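Local coordinates for protein LBCATS-a (Synthetic construct, PDB 5EY5) that probably catalyses the cleavage of indole-3-glycerol phosphate to indole and glyceraldehyde 3-phosphate, as tryptophan synthase alpha chains do, at residues 7-10 against 11-15; 107-111 against 112-116; 233-236 against 237-241. One frame throughout, in Å; residues are numbered along the deposited sequence.

Interaction 1. Residues 7-10 against 11-15; sequences AFEE and LKKKG
Glu9 and Glu10 share a single ammonium group, that of Lys13. From Glu9, four residues earlier in the chain, OE2 stands 3.6 Å from Lys13 NZ. From Glu10, OE2 comes to 3.3 Å of the same nitrogen, a salt bridge that counts as only a weak hydrogen bond. The lysine chain, bent at chi2 and chi3, crosses Glu9 obliquely and brings its CD to 3.4 Å from Glu9 OE2, so methylene as well as charge meets the carboxylate. With CG anti to the backbone N (chi1 173°) and a bend at chi2, the Glu9 chain turns forward along the helix, and its carboxylate meets the lysine. With an alanine here, Lys13 would probably lose one of its two carboxylate partners and lean on the weak link to Glu10, its chain freer to turn.

Beneath these ends the helix satisfies its own backbone. Leu11 N donates to Ala7 O at 3.1 Å, Lys12 N to Phe8 O at 2.9 Å and Lys13 N to Glu9 O at 3.1 Å; the bond from Lys14 N to Glu10 O is weak. Gly15, with positive phi, turns the chain out of the last helical turn in a Schellman motif. On the inner side Phe8 and Leu11 rest on Ala18 of strand 18-24. One ammonium between two carboxylates makes a salt-bridge network; the separations suggest a loose one, adding, probably modestly, to a helix already held by its backbone bonds.

Interaction 2. Residues 107-111 against 112-116; sequences FRYGI and ERFVK
The ring of Tyr109 is occupied on both faces by residues that follow it in the chain. On one face the guanidinium of Arg113 lies flat, the two planes 5° apart and the centres 3.8 Å from each other, with Arg113 CZ over the ring in a cation-pi contact. The opposite face receives an edge of Phe114 in a T-shaped pair, with ring centroids 6.0 Å apart and planes at 80°. At the rim, Tyr109 CD2 also meets Phe114 CB at 3.6 Å.

The guanidinium uses its edge as well as its face. Arg113 NH1 donates to Tyr109 O at 2.8 Å, with the oxygen close to the guanidinium plane, so one residue supplies both the ring beneath the group and the carbonyl beside it, and together they fix its rotation. Arg113 gets there with CG anti to the backbone N (chi1 170°) and a chain extended as far as NE, which passes the rim of the ring, CG 3.4 Å from Tyr109 CE2, before the guanidinium comes over the face.

All this spans the join between helix 103-109 and helix 111-121, which follow one another in the chain between strands 97-100 and 125-127 of the TIM barrel. Gly110 makes the turn as N-cap, at backbone angles where a CB would jam against the preceding carbonyl O and sit tightly against Arg113 CB. Its own carbonyl starts the new helix, with Phe114 N donating to Gly110 O at 2.7 Å, and Val115 N follows onto Ile111 O at 3.0 Å.

Tyr109 OH is hydrogen-bonded to Asp79, and both Tyr109 and Phe114 touch Leu78 on helix 78-91. Val115 is buried against helix 137-146, while Phe107 packs on an apolar side chain of another protein's chain.

Interaction 3. Residues 233-236 against 237-241; sequences GSAI and VKRIE. With G3P (sn-glycerol-3-phosphate), chain E.
Arg239 folds back along the helix to meet Ala235, while Ser234 at the start of the same helix turns away toward the bound glycerol phosphate. The arginine lays its guanidinium edge-on to the carbonyl of Ala235: NH1 donates to Ala235 O at 3.0 Å, the oxygen lying within 4° of the guanidinium plane, although the donor stands above the carbonyl plane. A bend at chi2 (123°) turns the chain back to this oxygen. Arg239 also makes a cation-pi contact with Phe256 of helix 249-263.

On the barrel side, Ile236 and Ile240 follow one another a turn apart, CG2 of the first 4.3 Å from CD1 of the second, and both lie on Ile23 of strand 18-24. Val237 instead packs on helix 62-73.

At the other extreme, Ser234 holds OG anti to its carbonyl carbon (chi1 -80°), beside its own backbone N, and both atoms reach one phosphate oxygen: OG is 2.7 Å and N 2.6 Å from G3P O4P. Gly233 N donates to O3P at 3.0 Å, and a CB on this glycine would clash with the ligand. Gly233 is also the N-cap, its O accepting from Val237 N at 2.9 Å. A phosphate gripped by main-chain N-H groups at the N-terminus of a short helix, probably aided by the helix dipole, is the arrangement familiar from many phosphate-binding TIM barrels.

Overall arrangement
The three contacts follow in series along one TIM barrel, each a local contact of neighbouring residues with none touching another. Interaction 1 belongs to helix 3-14, ahead of strand 18-24; interaction 2 joins helices 103-109 and 111-121 between strands 97-100 and 125-127 in the chain; interaction 3 lies on helix 234-241, directly after the last barrel strand, 229-232. The centres of interactions 1 and 2 are about 32 Å apart. Strand 18-24 is touched by both interaction 1 and interaction 3. The end of strand 229-232 thus leads into the phosphate site at interaction 3, whereas the other two contacts lie on helices outside that site, and segment 107-111 also reaches the chain of another protein.

Interaction 1. Residues 7-10 against 11-15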
ATOM      1  N   ALA A   7      47.359  20.571  38.246  1.00 37.21           N
ATOM      2  CA  ALA A   7      47.265  21.661  37.283  1.00 34.56           C
ATOM      3  C   ALA A   7      46.397  22.812  37.795  1.00 34.79           C
ATOM      4  O   ALA A   7      46.776  23.980  37.671  1.00 37.71           O
ATOM      5  CB  ALA A   7      46.715  21.133  35.968  1.00 30.70           C
ATOM      6  N   PHE A   8      45.214  22.510  38.340  1.00 37.51           N
ATOM      7  CA  PHE A   8      44.308  23.576  38.778  1.00 35.23           C
ATOM      8  C   PHE A   8      44.874  24.305  39.986  1.00 41.12           C
ATOM      9  O   PHE A   8      44.751  25.533  40.092  1.00 41.17           O
ATOM     10  CB  PHE A   8      42.922  23.015  39.110  1.00 30.17           C
ATOM     11  CG  PHE A   8      42.009  22.910  37.922  1.00 34.78           C
ATOM     12  CD1 PHE A   8      41.497  24.052  37.314  1.00 41.23           C
ATOM     13  CD2 PHE A   8      41.654  21.673  37.418  1.00 36.33           C
ATOM     14  CE1 PHE A   8      40.653  23.959  36.199  1.00 40.72           C
ATOM     15  CE2 PHE A   8      40.815  21.570  36.307  1.00 38.52           C
ATOM     16  CZ  PHE A   8      40.310  22.718  35.702  1.00 38.29           C
ATOM     17  N   GLU A   9      45.500  23.561  40.901  1.00 36.24           N
ATOM     18  CA  GLU A   9      46.127  24.178  42.062  1.00 39.28           C
ATOM     19  C   GLU A   9      47.248  25.125  41.645  1.00 44.52           C
ATOM     20  O   GLU A   9      47.384  26.221  42.202  1.00 45.37           O
ATOM     21  CB  GLU A   9      46.653  23.093  43.001  1.00 49.81           C
ATOM     22  CG  GLU A   9      47.492  23.607  44.180  1.00 58.57           C
ATOM     23  CD  GLU A   9      46.671  24.368  45.213  1.00 69.12           C
ATOM     24  OE1 GLU A   9      45.465  24.585  44.969  1.00 67.09           O
ATOM     25  OE2 GLU A   9      47.232  24.749  46.272  1.00 74.64           O
ATOM     26  N   GLU A  10      48.064  24.721  40.667  1.00 41.52           N
ATOM     27  CA  GLU A  10      49.159  25.581  40.243  1.00 40.71           C
ATOM     28  C   GLU A  10      48.636  26.859  39.593  1.00 35.52           C
ATOM     29  O   GLU A  10      49.142  27.954  39.877  1.00 41.22           O
ATOM     30  CB  GLU A  10      50.094  24.812  39.310  1.00 41.46           C
ATOM     31  CG  GLU A  10      50.918  23.757  40.040  1.00 51.10           C
ATOM     32  CD  GLU A  10      51.713  24.342  41.227  1.00 66.11           C
ATOM     33  OE1 GLU A  10      52.406  25.364  41.038  1.00 73.44           O
ATOM     34  OE2 GLU A  10      51.637  23.788  42.346  1.00 62.39           O
ATOM     35  N   LEU A  11      47.609  26.748  38.745  1.00 39.16           N
ATOM     36  CA  LEU A  11      47.015  27.935  38.127  1.00 39.96           C
ATOM     37  C   LEU A  11      46.434  28.869  39.179  1.00 39.18           C
ATOM     38  O   LEU A  11      46.608  30.090  39.105  1.00 42.67           O
ATOM     39  CB  LEU A  11      45.939  27.518  37.119  1.00 40.99           C
ATOM     40  CG  LEU A  11      46.421  26.706  35.910  1.00 37.69           C
ATOM     41  CD1 LEU A  11      45.282  25.882  35.338  1.00 36.56           C
ATOM     42  CD2 LEU A  11      47.017  27.597  34.839  1.00 45.81           C
ATOM     43  N   LYS A  12      45.720  28.309  40.161  1.00 38.57           N
ATOM     44  CA  LYS A  12      45.201  29.105  41.266  1.00 46.51           C
ATOM     45  C   LYS A  12      46.311  29.906  41.943  1.00 48.64           C
ATOM     46  O   LYS A  12      46.159  31.098  42.223  1.00 47.14           O
ATOM     47  CB  LYS A  12      44.494  28.192  42.272  1.00 43.70           C
ATOM     48  CG  LYS A  12      44.255  28.846  43.614  1.00 51.49           C
ATOM     49  CD  LYS A  12      43.431  27.966  44.544  1.00 65.40           C
ATOM     50  CE  LYS A  12      42.054  27.645  43.963  1.00 70.05           C
ATOM     51  NZ  LYS A  12      41.089  27.198  45.019  1.00 75.63           N
ATOM     52  N   LYS A  13      47.445  29.274  42.213  1.00 49.94           N
ATOM     53  CA  LYS A  13      48.516  30.018  42.865  1.00 52.78           C
ATOM     54  C   LYS A  13      49.119  31.089  41.966  1.00 43.20           C
ATOM     55  O   LYS A  13      49.674  32.064  42.480  1.00 47.37           O
ATOM     56  CB  LYS A  13      49.589  29.059  43.366  1.00 53.57           C
ATOM     57  CG  LYS A  13      49.309  28.568  44.785  1.00 62.56           C
ATOM     58  CD  LYS A  13      49.250  27.061  44.862  1.00 65.45           C
ATOM     59  CE  LYS A  13      50.636  26.456  44.759  1.00 67.49           C
ATOM     60  NZ  LYS A  13      50.644  25.040  45.219  1.00 72.35           N
ATOM     61  N   LYS A  14      48.995  30.956  40.653  1.00 41.00           N
ATOM     62  CA  LYS A  14      49.510  31.931  39.698  1.00 45.49           C
ATOM     63  C   LYS A  14      48.483  32.979  39.291  1.00 50.15           C
ATOM     64  O   LYS A  14      48.828  33.897  38.539  1.00 52.26           O
ATOM     65  CB  LYS A  14      50.017  31.215  38.439  1.00 44.84           C
ATOM     66  CG  LYS A  14      51.195  30.288  38.695  1.00 53.26           C
ATOM     67  CD  LYS A  14      51.484  29.360  37.518  1.00 57.35           C
ATOM     68  CE  LYS A  14      52.441  28.255  37.959  1.00 62.67           C
ATOM     69  NZ  LYS A  14      53.223  27.687  36.844  1.00 67.28           N
ATOM     70  N   GLY A  15      47.240  32.866  39.751  1.00 48.63           N
ATOM     71  CA  GLY A  15      46.193  33.773  39.299  1.00 46.32           C
ATOM     72  C   GLY A  15      45.796  33.582  37.847  1.00 42.70           C
ATOM     73  O   GLY A  15      45.494  34.565  37.160  1.00 45.90           O
TER

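Interaction 2. Residues 107-111 against 112-116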
ATOM      1  N   PHE A 107      32.358   0.258  28.078  1.00 28.13           N
ATOM      2  CA  PHE A 107      31.693  -1.030  28.138  1.00 32.14           C
ATOM      3  C   PHE A 107      32.225  -1.767  26.910  1.00 40.17           C
ATOM      4  O   PHE A 107      32.770  -1.142  26.011  1.00 58.52           O
ATOM      5  CB  PHE A 107      30.178  -0.820  28.149  1.00 32.86           C
ATOM      6  CG  PHE A 107      29.396  -1.950  28.754  1.00 33.72           C
ATOM      7  CD1 PHE A 107      28.996  -1.898  30.082  1.00 38.05           C
ATOM      8  CD2 PHE A 107      29.057  -3.045  28.001  1.00 34.43           C
ATOM      9  CE1 PHE A 107      28.272  -2.921  30.634  1.00 42.54           C
ATOM     10  CE2 PHE A 107      28.337  -4.072  28.546  1.00 41.46           C
ATOM     11  CZ  PHE A 107      27.942  -4.015  29.868  1.00 47.45           C
ATOM     12  N   ARG A 108      32.220  -3.076  26.918  1.00 43.80           N
ATOM     13  CA  ARG A 108      32.834  -3.738  25.764  1.00 48.74           C
ATOM     14  C   ARG A 108      34.335  -3.888  25.956  1.00 37.39           C
ATOM     15  O   ARG A 108      34.831  -5.012  25.968  1.00 43.58           O
ATOM     16  CB  ARG A 108      32.588  -2.983  24.440  1.00 41.17           C
ATOM     17  CG  ARG A 108      32.949  -3.805  23.186  1.00 37.80           C
ATOM     18  CD  ARG A 108      32.178  -5.090  23.234  1.00 36.35           C
ATOM     19  NE  ARG A 108      32.589  -6.062  22.218  1.00 48.90           N
ATOM     20  CZ  ARG A 108      33.502  -7.014  22.405  1.00 52.58           C
ATOM     21  NH1 ARG A 108      34.139  -7.122  23.564  1.00 53.74           N
ATOM     22  NH2 ARG A 108      33.791  -7.855  21.422  1.00 53.81           N
ATOM     23  N   TYR A 109      35.072  -2.769  26.082  1.00 37.62           N
ATOM     24  CA  TYR A 109      36.470  -2.880  26.490  1.00 37.51           C
ATOM     25  C   TYR A 109      36.568  -3.624  27.809  1.00 42.74           C
ATOM     26  O   TYR A 109      37.414  -4.511  27.973  1.00 40.67           O
ATOM     27  CB  TYR A 109      37.136  -1.502  26.623  1.00 40.53           C
ATOM     28  CG  TYR A 109      38.663  -1.572  26.714  1.00 44.19           C
ATOM     29  CD1 TYR A 109      39.455  -1.420  25.575  1.00 46.60           C
ATOM     30  CD2 TYR A 109      39.306  -1.802  27.929  1.00 42.03           C
ATOM     31  CE1 TYR A 109      40.845  -1.477  25.634  1.00 38.85           C
ATOM     32  CE2 TYR A 109      40.703  -1.859  28.001  1.00 39.22           C
ATOM     33  CZ  TYR A 109      41.464  -1.693  26.847  1.00 38.98           C
ATOM     34  OH  TYR A 109      42.843  -1.779  26.890  1.00 41.07           O
ATOM     35  N   GLY A 110      35.676  -3.299  28.745  1.00 38.79           N
ATOM     36  CA  GLY A 110      35.686  -3.875  30.073  1.00 40.22           C
ATOM     37  C   GLY A 110      35.933  -2.725  31.022  1.00 42.70           C
ATOM     38  O   GLY A 110      36.968  -2.067  30.916  1.00 36.50           O
ATOM     39  N   ILE A 111      34.986  -2.451  31.922  1.00 42.39           N
ATOM     40  CA  ILE A 111      35.018  -1.199  32.681  1.00 43.20           C
ATOM     41  C   ILE A 111      36.288  -1.112  33.521  1.00 40.67           C
ATOM     42  O   ILE A 111      37.068  -0.153  33.417  1.00 34.61           O
ATOM     43  CB  ILE A 111      33.762  -1.075  33.561  1.00 48.40           C
ATOM     44  CG1 ILE A 111      32.517  -0.879  32.693  1.00 54.57           C
ATOM     45  CG2 ILE A 111      33.910   0.057  34.533  1.00 40.29           C
ATOM     46  CD1 ILE A 111      31.229  -0.886  33.489  1.00 64.02           C
ATOM     47  N   GLU A 112      36.500  -2.105  34.384  1.00 41.02           N
ATOM     48  CA  GLU A 112      37.676  -2.083  35.246  1.00 48.03           C
ATOM     49  C   GLU A 112      38.948  -2.213  34.421  1.00 47.86           C
ATOM     50  O   GLU A 112      39.951  -1.542  34.696  1.00 41.55           O
ATOM     51  CB  GLU A 112      37.578  -3.194  36.291  1.00 60.72           C
ATOM     52  CG  GLU A 112      37.164  -4.546  35.722  1.00 77.99           C
ATOM     53  CD  GLU A 112      38.338  -5.496  35.541  1.00 95.83           C
ATOM     54  OE1 GLU A 112      38.138  -6.593  34.974  1.00 97.43           O
ATOM     55  OE2 GLU A 112      39.460  -5.148  35.968  1.00104.12           O
ATOM     56  N   ARG A 113      38.916  -3.049  33.383  1.00 48.55           N
ATOM     57  CA  ARG A 113      40.076  -3.174  32.514  1.00 50.78           C
ATOM     58  C   ARG A 113      40.407  -1.851  31.842  1.00 45.71           C
ATOM     59  O   ARG A 113      41.583  -1.559  31.573  1.00 43.50           O
ATOM     60  CB  ARG A 113      39.819  -4.268  31.480  1.00 49.75           C
ATOM     61  CG  ARG A 113      40.833  -4.330  30.380  1.00 53.22           C
ATOM     62  CD  ARG A 113      40.505  -5.451  29.407  1.00 53.86           C
ATOM     63  NE  ARG A 113      41.431  -5.439  28.286  1.00 53.73           N
ATOM     64  CZ  ARG A 113      41.082  -5.236  27.023  1.00 55.62           C
ATOM     65  NH1 ARG A 113      39.811  -5.042  26.701  1.00 54.30           N
ATOM     66  NH2 ARG A 113      42.011  -5.227  26.079  1.00 61.15           N
ATOM     67  N   PHE A 114      39.389  -1.036  31.568  1.00 43.98           N
ATOM     68  CA  PHE A 114      39.607   0.239  30.893  1.00 40.13           C
ATOM     69  C   PHE A 114      40.219   1.268  31.835  1.00 37.71           C
ATOM     70  O   PHE A 114      41.182   1.956  31.479  1.00 37.63           O
ATOM     71  CB  PHE A 114      38.290   0.762  30.318  1.00 37.90           C
ATOM     72  CG  PHE A 114      38.375   2.174  29.840  1.00 39.24           C
ATOM     73  CD1 PHE A 114      38.958   2.471  28.627  1.00 40.03           C
ATOM     74  CD2 PHE A 114      37.907   3.204  30.615  1.00 34.52           C
ATOM     75  CE1 PHE A 114      39.047   3.772  28.190  1.00 40.30           C
ATOM     76  CE2 PHE A 114      38.010   4.520  30.181  1.00 34.19           C
ATOM     77  CZ  PHE A 114      38.571   4.794  28.970  1.00 37.18           C
ATOM     78  N   VAL A 115      39.671   1.381  33.043  1.00 35.32           N
ATOM     79  CA  VAL A 115      40.234   2.297  34.031  1.00 38.94           C
ATOM     80  C   VAL A 115      41.640   1.862  34.429  1.00 35.52           C
ATOM     81  O   VAL A 115      42.523   2.701  34.655  1.00 40.79           O
ATOM     82  CB  VAL A 115      39.299   2.399  35.253  1.00 40.32           C
ATOM     83  CG1 VAL A 115      39.781   3.481  36.201  1.00 46.11           C
ATOM     84  CG2 VAL A 115      37.878   2.684  34.798  1.00 36.48           C
ATOM     85  N   LYS A 116      41.874   0.551  34.535  1.00 37.82           N
ATOM     86  CA  LYS A 116      43.227   0.082  34.837  1.00 45.85           C
ATOM     87  C   LYS A 116      44.205   0.498  33.740  1.00 45.36           C
ATOM     88  O   LYS A 116      45.305   0.982  34.027  1.00 45.67           O
ATOM     89  CB  LYS A 116      43.237  -1.437  35.024  1.00 47.68           C
ATOM     90  CG  LYS A 116      44.569  -1.995  35.516  1.00 54.18           C
ATOM     91  CD  LYS A 116      44.625  -3.518  35.423  1.00 56.85           C
ATOM     92  CE  LYS A 116      45.980  -4.051  35.877  1.00 66.44           C
ATOM     93  NZ  LYS A 116      46.118  -5.523  35.674  1.00 73.00           N
TER

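Interaction 3. Residues 233-236 against 237-241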
ATOM      1  N   GLY A 233      36.728  22.929  21.584  1.00 35.43           N
ATOM      2  CA  GLY A 233      36.920  21.754  20.769  1.00 37.24           C
ATOM      3  C   GLY A 233      36.619  22.017  19.312  1.00 44.09           C
ATOM      4  O   GLY A 233      37.540  22.064  18.479  1.00 29.20           O
ATOM      5  N   SER A 234      35.333  22.206  18.997  1.00 31.94           N
ATOM      6  CA  SER A 234      34.940  22.321  17.596  1.00 39.36           C
ATOM      7  C   SER A 234      35.803  23.328  16.844  1.00 37.20           C
ATOM      8  O   SER A 234      36.235  23.065  15.715  1.00 39.22           O
ATOM      9  CB  SER A 234      33.463  22.693  17.497  1.00 39.96           C
ATOM     10  OG  SER A 234      32.668  21.532  17.678  1.00 45.14           O
ATOM     11  N   ALA A 235      36.085  24.476  17.459  1.00 36.74           N
ATOM     12  CA  ALA A 235      36.828  25.496  16.729  1.00 41.92           C
ATOM     13  C   ALA A 235      38.234  25.022  16.372  1.00 40.88           C
ATOM     14  O   ALA A 235      38.772  25.420  15.334  1.00 36.90           O
ATOM     15  CB  ALA A 235      36.886  26.788  17.534  1.00 30.59           C
ATOM     16  N   ILE A 236      38.849  24.191  17.219  1.00 36.11           N
ATOM     17  CA  ILE A 236      40.186  23.686  16.919  1.00 31.96           C
ATOM     18  C   ILE A 236      40.110  22.579  15.883  1.00 30.18           C
ATOM     19  O   ILE A 236      40.948  22.489  14.975  1.00 30.96           O
ATOM     20  CB  ILE A 236      40.864  23.181  18.201  1.00 30.51           C
ATOM     21  CG1 ILE A 236      41.075  24.318  19.187  1.00 30.33           C
ATOM     22  CG2 ILE A 236      42.189  22.460  17.841  1.00 35.96           C
ATOM     23  CD1 ILE A 236      41.568  23.857  20.557  1.00 32.57           C
ATOM     24  N   VAL A 237      39.102  21.713  16.019  1.00 30.08           N
ATOM     25  CA  VAL A 237      38.894  20.649  15.056  1.00 31.71           C
ATOM     26  C   VAL A 237      38.627  21.204  13.667  1.00 33.28           C
ATOM     27  O   VAL A 237      39.006  20.585  12.663  1.00 34.67           O
ATOM     28  CB  VAL A 237      37.739  19.745  15.530  1.00 32.63           C
ATOM     29  CG1 VAL A 237      37.343  18.809  14.413  1.00 37.39           C
ATOM     30  CG2 VAL A 237      38.163  18.969  16.759  1.00 32.13           C
ATOM     31  N   LYS A 238      37.956  22.357  13.574  1.00 41.74           N
ATOM     32  CA  LYS A 238      37.769  22.987  12.266  1.00 44.30           C
ATOM     33  C   LYS A 238      39.112  23.249  11.597  1.00 43.13           C
ATOM     34  O   LYS A 238      39.298  22.993  10.397  1.00 42.10           O
ATOM     35  CB  LYS A 238      37.006  24.305  12.406  1.00 51.83           C
ATOM     36  CG  LYS A 238      35.725  24.241  13.202  1.00 65.90           C
ATOM     37  CD  LYS A 238      34.717  25.266  12.681  1.00 73.37           C
ATOM     38  CE  LYS A 238      33.800  25.774  13.781  1.00 74.87           C
ATOM     39  NZ  LYS A 238      34.502  26.731  14.688  1.00 74.05           N
ATOM     40  N   ARG A 239      40.069  23.763  12.362  1.00 38.21           N
ATOM     41  CA  ARG A 239      41.345  24.089  11.746  1.00 41.13           C
ATOM     42  C   ARG A 239      42.074  22.833  11.301  1.00 44.76           C
ATOM     43  O   ARG A 239      42.783  22.854  10.290  1.00 48.60           O
ATOM     44  CB  ARG A 239      42.189  24.919  12.704  1.00 43.34           C
ATOM     45  CG  ARG A 239      41.905  26.390  12.548  1.00 39.63           C
ATOM     46  CD  ARG A 239      41.452  27.033  13.832  1.00 38.00           C
ATOM     47  NE  ARG A 239      41.141  28.437  13.591  1.00 41.01           N
ATOM     48  CZ  ARG A 239      39.956  28.987  13.816  1.00 50.24           C
ATOM     49  NH1 ARG A 239      38.967  28.255  14.322  1.00 44.80           N
ATOM     50  NH2 ARG A 239      39.771  30.275  13.558  1.00 57.70           N
ATOM     51  N   ILE A 240      41.886  21.728  12.021  1.00 39.70           N
ATOM     52  CA  ILE A 240      42.441  20.463  11.568  1.00 34.97           C
ATOM     53  C   ILE A 240      41.765  20.013  10.287  1.00 37.26           C
ATOM     54  O   ILE A 240      42.428  19.579   9.335  1.00 46.52           O
ATOM     55  CB  ILE A 240      42.324  19.407  12.677  1.00 34.90           C
ATOM     56  CG1 ILE A 240      43.199  19.829  13.863  1.00 35.20           C
ATOM     57  CG2 ILE A 240      42.713  18.036  12.130  1.00 35.83           C
ATOM     58  CD1 ILE A 240      42.845  19.158  15.163  1.00 40.14           C
ATOM     59  N   GLU A 241      40.444  20.133  10.227  1.00 37.78           N
ATOM     60  CA  GLU A 241      39.706  19.634   9.074  1.00 40.35           C
ATOM     61  C   GLU A 241      40.003  20.454   7.824  1.00 45.63           C
ATOM     62  O   GLU A 241      40.121  19.898   6.722  1.00 47.33           O
ATOM     63  CB  GLU A 241      38.211  19.645   9.383  1.00 45.60           C
ATOM     64  CG  GLU A 241      37.325  19.732   8.158  1.00 47.91           C
ATOM     65  CD  GLU A 241      35.849  19.663   8.507  1.00 47.98           C
ATOM     66  OE1 GLU A 241      35.114  18.930   7.805  1.00 49.40           O
ATOM     67  OE2 GLU A 241      35.430  20.336   9.476  1.00 48.82           O
TER
HETATM   68  O1  G3P E 301      34.885  19.140  25.389  1.00 39.15           O
HETATM   69  C1  G3P E 301      33.995  18.918  24.337  1.00 43.18           C
HETATM   70  C2  G3P E 301      34.219  19.929  23.218  1.00 44.48           C
HETATM   71  O2  G3P E 301      33.593  19.418  22.075  1.00 44.20           O
HETATM   72  C3  G3P E 301      33.681  21.327  23.588  1.00 35.39           C
HETATM   73  O1P G3P E 301      32.550  21.687  22.830  1.00 38.97           O
HETATM   74  O4P G3P E 301      33.207  21.561  20.359  1.00 45.39           O
HETATM   75  O2P G3P E 301      31.461  23.243  21.014  1.00 36.67           O
HETATM   76  O3P G3P E 301      33.782  23.625  21.661  1.00 44.00           O
HETATM   77  P   G3P E 301      32.750  22.546  21.431  1.00 42.49           P